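Local structure of ATP-dependent DNA helicase PIF1 (Candida albicans, 7OTJ) at residues G208-D213 and L492-S497; F145-P150 and Q475-L480; E235-R240 and V464-K469; D195-D200 and V484-L489. The protein probably couples ATP hydrolysis to 5'-3' movement along single-stranded DNA, unwinding duplexes and G-quadruplexes to maintain the nuclear and mitochondrial genomes. One frame throughout, in Å; residues are numbered along the deposited sequence.

Contact 1 of 4, residues G208-D213 and L492-S497; sequences GNVPDD and LNFNRS. With PO4 (phosphate ion), chain R.
Val210 and Asp212 meet Arg496 where the approach to helix 212-219 runs beside the loop that leaves strand 489-492, an edge strand of the parallel four-stranded sheet in the helicase's second RecA-like domain. Val210 makes the apolar part of this surface contact. Its CB sits 3.6 Å from Arg496 CG, while CG1, anti to the backbone N (chi1 178°), faces the edge of the Phe494 ring, 4.4 Å from CZ. The carbonyl O of Val210 lies 3.2 Å from Arg496 CD, next to the start of the charged head. Pro211 takes the N-cap position and turns the chain into the helix, whose Ala215 meets Val210, Phe494 and Arg496.

Asp212, in the first turn, then supplies the charge. OD1 accepts from Arg496 NH1 at 2.6 Å in a salt bridge. The aspartate is met on the anti side of OD1, with the carboxylate and guanidinium planes 89° apart, so the two groups join through a single oxygen and a single nitrogen, unlike a flat two-pronged pair.

A bend in the arginine at chi3 (-80°) places NE, and the other edge of the guanidinium turns to a phosphate ion, probably from the crystallisation liquor. NE and NH2 both make weak bonds to phosphate O2, at 2.8 and 2.7 Å. The loop also offers its backbone to the ion, for Arg496 N donates to phosphate O1 at 3.1 Å. An Asx turn spans Arg496 in the same loop: Ser497 N donates to Asn495 OD1 at 3.2 Å.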
# COMPACT_ATOMS: atom_id res chain seq x y z
N GLY A 208 -16.38 12.79 -11.44
CA GLY A 208 -15.62 13.85 -12.05
C GLY A 208 -16.34 15.18 -12.13
O GLY A 208 -15.67 16.22 -12.17
N ASN A 209 -17.67 15.18 -12.18
CA ASN A 209 -18.44 16.42 -12.19
C ASN A 209 -18.52 16.98 -10.77
O ASN A 209 -19.07 16.33 -9.87
CB ASN A 209 -19.83 16.19 -12.77
CG ASN A 209 -19.79 15.54 -14.14
OD1 ASN A 209 -18.87 15.77 -14.93
ND2 ASN A 209 -20.79 14.72 -14.44
N VAL A 210 -18.00 18.18 -10.58
CA VAL A 210 -17.92 18.80 -9.25
C VAL A 210 -18.76 20.07 -9.22
O VAL A 210 -18.42 21.05 -9.90
CB VAL A 210 -16.46 19.10 -8.87
CG1 VAL A 210 -16.39 19.79 -7.52
CG2 VAL A 210 -15.63 17.82 -8.89
N PRO A 211 -19.84 20.10 -8.45
CA PRO A 211 -20.66 21.32 -8.38
C PRO A 211 -19.89 22.47 -7.76
O PRO A 211 -18.88 22.28 -7.07
CB PRO A 211 -21.85 20.91 -7.50
CG PRO A 211 -21.84 19.42 -7.48
CD PRO A 211 -20.41 19.01 -7.65
N ASP A 212 -20.38 23.69 -8.01
CA ASP A 212 -19.73 24.89 -7.49
C ASP A 212 -19.61 24.84 -5.97
O ASP A 212 -18.54 25.14 -5.42
CB ASP A 212 -20.49 26.15 -7.93
CG ASP A 212 -20.55 26.29 -9.44
OD1 ASP A 212 -19.95 25.45 -10.14
OD2 ASP A 212 -21.21 27.24 -9.92
N ASP A 213 -20.69 24.49 -5.28
CA ASP A 213 -20.68 24.51 -3.82
C ASP A 213 -19.66 23.52 -3.26
O ASP A 213 -18.96 23.83 -2.29
CB ASP A 213 -22.07 24.22 -3.28
CG ASP A 213 -22.94 25.45 -3.20
OD1 ASP A 213 -22.51 26.52 -3.67
OD2 ASP A 213 -24.06 25.34 -2.67
N LEU A 492 -4.75 22.39 -0.49
CA LEU A 492 -4.01 23.41 -1.21
C LEU A 492 -4.18 23.22 -2.71
O LEU A 492 -4.12 22.09 -3.22
CB LEU A 492 -2.53 23.38 -0.83
CG LEU A 492 -2.19 23.62 0.65
CD1 LEU A 492 -0.70 23.49 0.88
CD2 LEU A 492 -2.71 24.96 1.13
N ASN A 493 -4.39 24.33 -3.42
CA ASN A 493 -4.44 24.38 -4.88
C ASN A 493 -5.55 23.50 -5.46
O ASN A 493 -5.39 22.89 -6.51
CB ASN A 493 -3.08 23.98 -5.47
CG ASN A 493 -1.98 24.93 -5.07
OD1 ASN A 493 -1.87 26.03 -5.61
ND2 ASN A 493 -1.15 24.51 -4.12
N PHE A 494 -6.71 23.51 -4.80
CA PHE A 494 -7.85 22.76 -5.30
C PHE A 494 -8.34 23.35 -6.61
O PHE A 494 -8.34 24.56 -6.80
CB PHE A 494 -9.00 22.76 -4.29
CG PHE A 494 -10.22 22.01 -4.76
CD1 PHE A 494 -11.19 22.63 -5.54
CD2 PHE A 494 -10.40 20.67 -4.44
CE1 PHE A 494 -12.29 21.94 -5.99
CE2 PHE A 494 -11.51 19.98 -4.89
CZ PHE A 494 -12.46 20.61 -5.66
N ASN A 495 -8.73 22.47 -7.53
CA ASN A 495 -9.31 22.91 -8.79
C ASN A 495 -10.06 21.74 -9.42
O ASN A 495 -9.59 20.60 -9.38
CB ASN A 495 -8.21 23.42 -9.73
CG ASN A 495 -8.75 24.26 -10.85
OD1 ASN A 495 -9.83 24.01 -11.37
ND2 ASN A 495 -7.99 25.28 -11.25
N ARG A 496 -11.24 22.03 -9.98
CA ARG A 496 -12.05 20.99 -10.62
C ARG A 496 -11.31 20.31 -11.76
O ARG A 496 -11.52 19.11 -12.01
CB ARG A 496 -13.37 21.57 -11.13
CG ARG A 496 -14.40 21.76 -10.03
CD ARG A 496 -15.65 22.45 -10.54
NE ARG A 496 -15.48 23.89 -10.63
CZ ARG A 496 -16.48 24.75 -10.79
NH1 ARG A 496 -17.73 24.34 -10.88
NH2 ARG A 496 -16.21 26.06 -10.85
N SER A 497 -10.46 21.05 -12.48
CA SER A 497 -9.65 20.45 -13.54
C SER A 497 -8.81 19.28 -13.04
O SER A 497 -8.42 18.43 -13.84
CB SER A 497 -8.75 21.51 -14.17
OG SER A 497 -8.00 22.18 -13.17
P PO4 R . -12.57 25.98 -8.72
O1 PO4 R . -11.62 25.02 -9.40
O2 PO4 R . -13.92 25.88 -9.40
O3 PO4 R . -12.71 25.62 -7.26
O4 PO4 R . -12.03 27.39 -8.85

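Contact 2 of 4, residues F145-P150 and Q475-L480; sequences FYQLPP and QAYVAL. With ALF (tetrafluoroaluminate ion), chain F.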
# COMPACT_ATOMS: atom_id res chain seq x y z
N PHE A 145 -13.14 1.20 -8.14
CA PHE A 145 -12.54 1.61 -9.40
C PHE A 145 -12.64 3.12 -9.66
O PHE A 145 -12.01 3.60 -10.61
CB PHE A 145 -13.16 0.83 -10.57
CG PHE A 145 -12.74 -0.62 -10.62
CD1 PHE A 145 -11.46 -0.97 -11.02
CD2 PHE A 145 -13.62 -1.63 -10.27
CE1 PHE A 145 -11.07 -2.30 -11.07
CE2 PHE A 145 -13.24 -2.96 -10.32
CZ PHE A 145 -11.96 -3.30 -10.71
N TYR A 146 -13.38 3.87 -8.84
CA TYR A 146 -13.31 5.33 -8.90
C TYR A 146 -12.03 5.87 -8.27
O TYR A 146 -11.76 7.07 -8.37
CB TYR A 146 -14.52 5.98 -8.22
CG TYR A 146 -15.75 6.06 -9.10
CD1 TYR A 146 -15.68 6.59 -10.37
CD2 TYR A 146 -16.98 5.58 -8.66
CE1 TYR A 146 -16.80 6.66 -11.19
CE2 TYR A 146 -18.10 5.64 -9.46
CZ TYR A 146 -18.00 6.18 -10.73
OH TYR A 146 -19.11 6.25 -11.55
N GLN A 147 -11.25 5.00 -7.64
CA GLN A 147 -9.96 5.34 -7.06
C GLN A 147 -8.88 5.10 -8.12
O GLN A 147 -9.17 4.98 -9.31
CB GLN A 147 -9.77 4.57 -5.75
CG GLN A 147 -10.86 4.94 -4.71
CD GLN A 147 -10.54 4.50 -3.29
OE1 GLN A 147 -9.38 4.31 -2.94
NE2 GLN A 147 -11.57 4.36 -2.47
N LEU A 148 -7.61 5.14 -7.72
CA LEU A 148 -6.53 5.24 -8.69
C LEU A 148 -6.54 4.06 -9.67
O LEU A 148 -6.71 2.91 -9.25
CB LEU A 148 -5.19 5.34 -7.97
CG LEU A 148 -4.99 6.75 -7.40
CD1 LEU A 148 -3.90 6.81 -6.34
CD2 LEU A 148 -4.70 7.72 -8.53
N PRO A 149 -6.39 4.31 -10.97
CA PRO A 149 -6.33 3.22 -11.95
C PRO A 149 -4.97 2.55 -11.93
O PRO A 149 -4.06 3.01 -11.22
CB PRO A 149 -6.57 3.95 -13.28
CG PRO A 149 -5.96 5.29 -13.05
CD PRO A 149 -6.28 5.63 -11.62
N PRO A 150 -4.79 1.45 -12.67
CA PRO A 150 -3.45 0.84 -12.77
C PRO A 150 -2.44 1.84 -13.32
O PRO A 150 -2.75 2.63 -14.21
CB PRO A 150 -3.66 -0.33 -13.73
CG PRO A 150 -5.11 -0.62 -13.69
CD PRO A 150 -5.80 0.68 -13.43
N GLN A 475 -7.23 10.50 -8.54
CA GLN A 475 -6.18 10.92 -7.62
C GLN A 475 -6.67 11.98 -6.63
O GLN A 475 -6.33 11.95 -5.44
CB GLN A 475 -4.96 11.42 -8.40
CG GLN A 475 -3.66 11.44 -7.61
CD GLN A 475 -2.46 11.72 -8.49
OE1 GLN A 475 -2.58 12.33 -9.56
NE2 GLN A 475 -1.29 11.26 -8.07
N ALA A 476 -7.47 12.95 -7.10
CA ALA A 476 -8.05 13.91 -6.18
C ALA A 476 -8.99 13.21 -5.20
O ALA A 476 -8.91 13.44 -3.98
CB ALA A 476 -8.78 15.02 -6.95
N TYR A 477 -9.86 12.33 -5.70
CA TYR A 477 -10.82 11.64 -4.84
C TYR A 477 -10.11 10.84 -3.74
O TYR A 477 -10.50 10.90 -2.57
CB TYR A 477 -11.73 10.73 -5.66
CG TYR A 477 -12.66 9.94 -4.78
CD1 TYR A 477 -13.57 10.57 -3.95
CD2 TYR A 477 -12.62 8.55 -4.76
CE1 TYR A 477 -14.41 9.85 -3.13
CE2 TYR A 477 -13.46 7.82 -3.95
CZ TYR A 477 -14.36 8.48 -3.13
OH TYR A 477 -15.20 7.75 -2.32
N VAL A 478 -9.11 10.03 -4.12
CA VAL A 478 -8.35 9.27 -3.13
C VAL A 478 -7.72 10.21 -2.10
O VAL A 478 -7.82 9.99 -0.89
CB VAL A 478 -7.28 8.39 -3.82
CG1 VAL A 478 -6.36 7.76 -2.79
CG2 VAL A 478 -7.95 7.32 -4.64
N ALA A 479 -7.08 11.28 -2.58
CA ALA A 479 -6.39 12.20 -1.68
C ALA A 479 -7.35 12.82 -0.68
O ALA A 479 -7.14 12.75 0.53
CB ALA A 479 -5.68 13.29 -2.48
N LEU A 480 -8.43 13.43 -1.18
CA LEU A 480 -9.34 14.11 -0.28
C LEU A 480 -10.12 13.15 0.61
O LEU A 480 -10.53 13.55 1.71
CB LEU A 480 -10.30 14.98 -1.10
CG LEU A 480 -9.58 16.03 -1.97
CD1 LEU A 480 -10.55 16.85 -2.81
CD2 LEU A 480 -8.70 16.93 -1.12
AL ALF F . -10.32 2.99 1.03
F1 ALF F . -9.58 1.39 0.80
F2 ALF F . -11.06 4.60 1.27
F3 ALF F . -11.61 2.51 -0.11
F4 ALF F . -9.09 3.47 2.23
O HOH W 1 -8.86 3.46 -0.84
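Gln147 and Leu148, in an irregular loop, pass beside the first turn of helix 475-481, the CA of Gln147 being 5.8 Å from the CA of Val478, and the CA of Leu148 equally far from that of Gln475. No hydrogen bond joins the two segments, and their fit rests on side-chain packing. Val478 lies at the centre: its CG2 approaches Gln147 CB to 3.5 Å and Leu148 CG to 4.1 Å, and its side chain crosses both of theirs at about a right angle. Leu148 CD2 reaches the helix backbone, 3.6 Å from Gln475 CA. Beyond CG the Gln147 chain is extended, and its CG lies at the edge of the Tyr477 ring, 4.0 Å from CE2.

The buried polar ends have partners. Tyr477 OH bonds to Ala27 N in the ATP-binding loop, and Gln475 OE1 to Phe471 N. Gln147 NE2 bonds both to Asp144 OD2 and to F3 of tetrafluoroaluminate, the latter at 3.0 Å with an N-H...F angle of 146°. Water 1 lies 2.4 Å from the aluminium, consistent with a mimic of the hydrolytic transition state. Lys31, Arg191 and Arg482 also donate to the ion. The loop carries the FYQLPP part of helicase motif III, and the helix holds the start of the YVALSR of motif VI, so their packing is that of a superfamily 1 ATPase site, closed around nucleotide between two RecA-like domains.

Contact 3 of 4, residues E235-R240 and V464-K469; sequences ELYATR and VVDMKK. With K (potassium ion), chain I; nucleotides of chain C.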
# COMPACT_ATOMS: atom_id res chain seq x y z
N GLU A 235 1.32 14.86 4.93
CA GLU A 235 1.29 15.63 3.70
C GLU A 235 1.18 14.69 2.50
O GLU A 235 2.01 13.80 2.33
CB GLU A 235 2.55 16.50 3.59
CG GLU A 235 2.75 17.45 4.78
CD GLU A 235 3.86 18.47 4.56
OE1 GLU A 235 4.42 18.98 5.55
OE2 GLU A 235 4.16 18.77 3.38
N LEU A 236 0.16 14.90 1.67
CA LEU A 236 -0.07 14.10 0.48
C LEU A 236 0.25 14.92 -0.76
O LEU A 236 -0.20 16.07 -0.88
CB LEU A 236 -1.51 13.60 0.41
CG LEU A 236 -2.00 12.70 1.54
CD1 LEU A 236 -3.39 12.19 1.24
CD2 LEU A 236 -1.03 11.56 1.75
N TYR A 237 0.98 14.33 -1.70
CA TYR A 237 1.32 14.97 -2.96
C TYR A 237 1.16 13.96 -4.10
O TYR A 237 1.11 12.75 -3.88
CB TYR A 237 2.75 15.51 -2.97
CG TYR A 237 3.03 16.52 -1.89
CD1 TYR A 237 3.47 16.11 -0.64
CD2 TYR A 237 2.85 17.88 -2.11
CE1 TYR A 237 3.73 17.02 0.36
CE2 TYR A 237 3.10 18.80 -1.11
CZ TYR A 237 3.54 18.36 0.12
OH TYR A 237 3.80 19.27 1.12
N ALA A 238 1.08 14.48 -5.32
CA ALA A 238 0.90 13.62 -6.48
C ALA A 238 2.21 12.97 -6.90
O ALA A 238 2.21 11.82 -7.36
CB ALA A 238 0.30 14.41 -7.64
N THR A 239 3.33 13.68 -6.77
CA THR A 239 4.60 13.21 -7.30
C THR A 239 5.59 12.96 -6.17
O THR A 239 5.45 13.45 -5.04
CB THR A 239 5.20 14.24 -8.27
OG1 THR A 239 5.56 15.42 -7.53
CG2 THR A 239 4.19 14.60 -9.34
N ARG A 240 6.67 12.27 -6.52
CA ARG A 240 7.67 11.92 -5.53
C ARG A 240 8.60 13.09 -5.25
O ARG A 240 9.01 13.29 -4.11
CB ARG A 240 8.47 10.70 -5.99
CG ARG A 240 7.78 9.40 -5.63
CD ARG A 240 8.54 8.19 -6.13
NE ARG A 240 8.59 8.15 -7.59
CZ ARG A 240 9.20 7.20 -8.29
NH1 ARG A 240 9.79 6.17 -7.69
NH2 ARG A 240 9.24 7.29 -9.61
N VAL A 464 -2.76 17.40 5.25
CA VAL A 464 -2.80 18.50 4.29
C VAL A 464 -2.56 17.92 2.90
O VAL A 464 -1.58 17.19 2.68
CB VAL A 464 -1.78 19.61 4.62
CG1 VAL A 464 -0.45 19.04 5.04
CG2 VAL A 464 -1.59 20.52 3.42
N VAL A 465 -3.46 18.23 1.97
CA VAL A 465 -3.43 17.70 0.61
C VAL A 465 -3.08 18.83 -0.33
O VAL A 465 -3.77 19.87 -0.36
CB VAL A 465 -4.77 17.05 0.23
CG1 VAL A 465 -4.76 16.64 -1.25
CG2 VAL A 465 -5.07 15.86 1.12
N ASP A 466 -2.02 18.65 -1.12
CA ASP A 466 -1.60 19.63 -2.10
C ASP A 466 -1.92 19.06 -3.48
O ASP A 466 -1.26 18.13 -3.94
CB ASP A 466 -0.11 19.95 -1.97
CG ASP A 466 0.35 21.03 -2.94
OD1 ASP A 466 -0.50 21.55 -3.70
OD2 ASP A 466 1.55 21.37 -2.94
N MET A 467 -2.94 19.62 -4.13
CA MET A 467 -3.43 19.11 -5.39
C MET A 467 -2.66 19.65 -6.60
O MET A 467 -3.13 19.49 -7.73
CB MET A 467 -4.92 19.42 -5.53
CG MET A 467 -5.73 18.80 -4.41
SD MET A 467 -7.48 19.17 -4.50
CE MET A 467 -7.84 18.69 -6.19
N LYS A 468 -1.48 20.22 -6.37
CA LYS A 468 -0.80 21.01 -7.40
C LYS A 468 -0.49 20.18 -8.64
O LYS A 468 -0.78 20.60 -9.76
CB LYS A 468 0.49 21.61 -6.82
CG LYS A 468 1.13 22.72 -7.66
CD LYS A 468 0.61 24.10 -7.24
CE LYS A 468 1.37 25.25 -7.89
NZ LYS A 468 1.00 26.57 -7.27
N LYS A 469 0.09 18.99 -8.46
CA LYS A 469 0.57 18.19 -9.58
C LYS A 469 -0.34 17.00 -9.89
O LYS A 469 0.11 16.05 -10.53
CB LYS A 469 1.99 17.70 -9.31
CG LYS A 469 3.04 18.80 -9.16
CD LYS A 469 3.08 19.70 -10.40
CE LYS A 469 4.00 20.89 -10.20
NZ LYS A 469 3.99 21.82 -11.37
K K I . 0.62 17.33 -6.11
P DT C 2 6.28 10.15 -10.22
OP1 DT C 2 6.39 11.40 -9.44
OP2 DT C 2 7.49 9.52 -10.80
O5' DT C 2 5.52 9.08 -9.32
C5' DT C 2 4.40 9.48 -8.52
C4' DT C 2 3.30 8.44 -8.55
O4' DT C 2 2.66 8.47 -9.84
C3' DT C 2 3.77 7.01 -8.33
O3' DT C 2 3.57 6.67 -6.97
C2' DT C 2 2.90 6.16 -9.25
C1' DT C 2 2.39 7.15 -10.30
N1 DT C 2 3.02 6.99 -11.65
C2 DT C 2 2.21 6.96 -12.77
O2 DT C 2 0.99 7.03 -12.71
N3 DT C 2 2.87 6.82 -13.96
C4 DT C 2 4.24 6.73 -14.14
O4 DT C 2 4.74 6.61 -15.25
C5 DT C 2 5.03 6.78 -12.93
C7 DT C 2 6.53 6.69 -13.01
C6 DT C 2 4.39 6.91 -11.76
P DT C 3 4.69 5.85 -6.16
OP1 DT C 3 4.52 6.16 -4.72
OP2 DT C 3 6.00 6.12 -6.82
O5' DT C 3 4.31 4.32 -6.43
C5' DT C 3 3.04 3.83 -6.03
C4' DT C 3 2.69 2.50 -6.69
O4' DT C 3 2.57 2.68 -8.11
C3' DT C 3 3.72 1.40 -6.51
O3' DT C 3 3.46 0.69 -5.31
C2' DT C 3 3.48 0.51 -7.74
C1' DT C 3 2.99 1.51 -8.79
N1 DT C 3 4.01 1.89 -9.79
C2 DT C 3 4.10 1.20 -10.97
O2 DT C 3 3.39 0.25 -11.24
N3 DT C 3 5.07 1.65 -11.83
C4 DT C 3 5.94 2.72 -11.63
O4 DT C 3 6.78 3.06 -12.45
C5 DT C 3 5.78 3.41 -10.37
C7 DT C 3 6.66 4.58 -10.03
C6 DT C 3 4.84 2.97 -9.52
OP3 DT C 1 7.28 16.13 -14.10
P DT C 1 6.32 16.29 -12.98
OP1 DT C 1 5.42 17.42 -13.27
OP2 DT C 1 7.10 16.31 -11.72
O5' DT C 1 5.44 14.96 -12.97
C5' DT C 1 6.07 13.70 -13.07
C4' DT C 1 5.27 12.65 -12.33
O4' DT C 1 3.89 12.71 -12.77
C3' DT C 1 5.70 11.22 -12.56
O3' DT C 1 5.28 10.41 -11.46
C2' DT C 1 4.93 10.87 -13.83
C1' DT C 1 3.60 11.56 -13.55
N1 DT C 1 2.88 12.02 -14.77
C2 DT C 1 2.27 11.09 -15.59
O2 DT C 1 2.29 9.89 -15.39
N3 DT C 1 1.62 11.63 -16.68
C4 DT C 1 1.53 12.97 -17.02
O4 DT C 1 0.93 13.36 -18.01
C5 DT C 1 2.19 13.88 -16.11
C7 DT C 1 2.16 15.36 -16.37
C6 DT C 1 2.82 13.37 -15.05
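Leu236 is gripped by two residues of the neighbouring strand: its N donates to Val464 O at 3.0 Å, and its O accepts from Asp466 N at 3.2 Å. These two nearly straight bonds make strands 234-237 and 463-466 a parallel pair in the middle of the four-stranded sheet. Packing is close on both faces. On one, Glu235 and Val464 lie side by side, CG to CG1 3.6 Å; on the other, Leu236 CD1 meets Val465 CG2 at 4.0 Å, beneath helix 475-481. Tyr237 ends the paired part, the edge of its ring at CE2 lying 3.5 Å from Asp466 OD2, while OD1 of the same aspartate bonds to Asn493 ND2.

Past this point the backbones lose their ladder, and a potassium ion lies between them, bound by Asp466 O at 3.0 Å and also by Glu242. Ala238 CB and Lys469 CB both lie beside the ion, and Thr239 CG2 brushes Lys469 CB on the side where Lys469 and Arg240 are exposed. Thr239 caps helix 240-253, and its OG1 bonds to Glu242 OE1. At the helix start, Arg240 N donates to OP1 of DT2 of chain C at 3.1 Å, and Arg240 NH2 to OP2 of that phosphate at 3.1 Å. Both bonds go to phosphate oxygens, although the C7 methyl of DT3 of chain C lies over one guanidinium face; this chemistry is consistent with a grip largely indifferent to sequence, to which the helix end may add positive potential.

Contact 4 of 4, residues D195-D200 and V484-L489; sequences DQRFID and VSRAGL. Unlike the reference sequence in segment 195-200: Asp200 (reference Asn). With PO4 (phosphate ion), chain Q.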
# COMPACT_ATOMS: atom_id res chain seq x y z
N ASP A 195 -19.78 13.82 9.44
CA ASP A 195 -19.97 15.06 8.69
C ASP A 195 -20.64 14.73 7.37
O ASP A 195 -19.96 14.41 6.39
CB ASP A 195 -18.64 15.77 8.48
CG ASP A 195 -18.78 17.11 7.81
OD1 ASP A 195 -19.92 17.52 7.48
OD2 ASP A 195 -17.73 17.76 7.61
N GLN A 196 -21.97 14.85 7.33
CA GLN A 196 -22.70 14.40 6.15
C GLN A 196 -22.37 15.25 4.93
O GLN A 196 -22.25 14.73 3.82
CB GLN A 196 -24.20 14.40 6.42
CG GLN A 196 -25.03 13.95 5.22
CD GLN A 196 -24.65 12.56 4.72
OE1 GLN A 196 -24.40 11.65 5.51
NE2 GLN A 196 -24.61 12.40 3.40
N ARG A 197 -22.19 16.56 5.13
CA ARG A 197 -21.81 17.44 4.03
C ARG A 197 -20.47 17.02 3.44
O ARG A 197 -20.31 16.98 2.21
CB ARG A 197 -21.74 18.89 4.52
CG ARG A 197 -21.16 19.87 3.52
CD ARG A 197 -22.03 19.95 2.29
NE ARG A 197 -21.44 20.76 1.23
CZ ARG A 197 -21.84 20.73 -0.04
NH1 ARG A 197 -22.80 19.90 -0.44
NH2 ARG A 197 -21.28 21.55 -0.92
N PHE A 198 -19.50 16.69 4.30
CA PHE A 198 -18.22 16.19 3.82
C PHE A 198 -18.41 14.94 2.95
O PHE A 198 -17.79 14.82 1.89
CB PHE A 198 -17.30 15.89 5.00
CG PHE A 198 -15.86 15.67 4.63
CD1 PHE A 198 -15.36 16.14 3.42
CD2 PHE A 198 -15.00 14.99 5.48
CE1 PHE A 198 -14.04 15.93 3.07
CE2 PHE A 198 -13.68 14.78 5.13
CZ PHE A 198 -13.19 15.26 3.93
N ILE A 199 -19.29 14.03 3.38
CA ILE A 199 -19.56 12.82 2.60
C ILE A 199 -20.18 13.18 1.25
O ILE A 199 -19.80 12.62 0.22
CB ILE A 199 -20.46 11.86 3.41
CG1 ILE A 199 -19.73 11.38 4.66
CG2 ILE A 199 -20.89 10.66 2.57
CD1 ILE A 199 -20.58 10.50 5.55
N ASP A 200 -21.11 14.14 1.24
CA ASP A 200 -21.69 14.57 -0.03
C ASP A 200 -20.62 15.14 -0.96
O ASP A 200 -20.62 14.85 -2.16
CB ASP A 200 -22.78 15.62 0.20
CG ASP A 200 -23.93 15.11 1.05
OD1 ASP A 200 -24.18 13.88 1.07
OD2 ASP A 200 -24.61 15.94 1.70
N VAL A 484 -10.41 11.96 7.92
CA VAL A 484 -11.54 11.65 8.80
C VAL A 484 -12.55 12.79 8.79
O VAL A 484 -13.76 12.57 8.68
CB VAL A 484 -11.03 11.35 10.22
CG1 VAL A 484 -12.18 11.27 11.22
CG2 VAL A 484 -10.23 10.05 10.22
N SER A 485 -12.08 14.03 8.89
CA SER A 485 -12.97 15.18 8.99
C SER A 485 -12.38 16.37 8.27
O SER A 485 -11.17 16.45 8.04
CB SER A 485 -13.25 15.55 10.45
OG SER A 485 -12.06 16.03 11.05
N ARG A 486 -13.25 17.32 7.93
CA ARG A 486 -12.76 18.55 7.32
C ARG A 486 -11.93 19.37 8.30
O ARG A 486 -10.99 20.05 7.89
CB ARG A 486 -13.92 19.39 6.81
CG ARG A 486 -14.53 18.87 5.52
CD ARG A 486 -15.65 19.77 5.05
NE ARG A 486 -16.83 19.63 5.89
CZ ARG A 486 -17.95 20.34 5.74
NH1 ARG A 486 -18.02 21.33 4.86
NH2 ARG A 486 -19.01 20.03 6.48
N ALA A 487 -12.23 19.29 9.60
CA ALA A 487 -11.46 20.05 10.58
C ALA A 487 -10.01 19.58 10.64
O ALA A 487 -9.13 20.34 11.06
CB ALA A 487 -12.10 19.97 11.96
N GLY A 488 -9.73 18.33 10.27
CA GLY A 488 -8.35 17.90 10.23
C GLY A 488 -7.81 17.77 8.83
O GLY A 488 -6.85 17.04 8.59
N LEU A 489 -8.38 18.52 7.89
CA LEU A 489 -7.96 18.47 6.49
C LEU A 489 -7.70 19.87 5.98
O LEU A 489 -8.55 20.76 6.12
CB LEU A 489 -9.03 17.80 5.62
CG LEU A 489 -8.92 18.01 4.11
CD1 LEU A 489 -7.71 17.29 3.55
CD2 LEU A 489 -10.19 17.56 3.42
P PO4 Q . -20.61 23.07 7.98
O1 PO4 Q . -21.03 21.86 7.17
O2 PO4 Q . -19.11 23.14 8.09
O3 PO4 Q . -21.23 23.00 9.36
O4 PO4 Q . -21.09 24.32 7.29
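Phe198 and Arg486 lie against each other in opposite directions, ring and guanidinium planes only 20° apart. The aliphatic part of the arginine does the covering: CG sits 3.6 Å from the ring centroid, over the face, in a CH-pi contact. Leu489 CD2 adds an apolar neighbour to the same ring, 3.8 Å from CZ, and Val484 O lies at its edge.

Asp195 holds the far end of Arg486. The two side chains cross at about a right angle, yet their flat groups are nearly coplanar, and the carboxylate is taken from the NE side. OD2 accepts from NE at 2.7 Å and from NH2 at 2.8 Å, both in the guanidinium plane, while OD1 receives a more tilted bond from NH2 at 2.9 Å; NH2 meets the syn lone pair of each oxygen. With CG anti to the backbone N (chi1 -176°), the carboxylate meets both the arginine and the helix start. NH2 also donates to O1 of a phosphate ion, probably from the crystallisation liquor, at 2.8 Å.

OD1 of the same aspartate also accepts a weak bond from Phe198 N, at 3.3 Å. Asp195 is thus a classic helix N-cap: it closes the first turn of helix 196-204 and, by a side-on salt bridge, ties that helix to the loop following motif VI.

Contact 2 is the buried one, contacts 3 and 4 are partly buried, and contact 1 lies on the surface. Helix 475-481 links contacts 2 and 3, where Ala479 and Val465 touch, and strand 489-492 extends the sheet of contact 3, Leu492 of contact 1 bonding to the backbone of Val465 and Met467. Contacts 1 and 4 join the consecutive helices 212-219 and 196-204 to the two loops flanking that strand, each through an arginine–aspartate salt bridge, one single-pronged and one side-on. Chemistry follows place: packing beside nucleotide in contact 2, backbone ladder and DNA phosphates in contact 3, charge pairs toward the periphery.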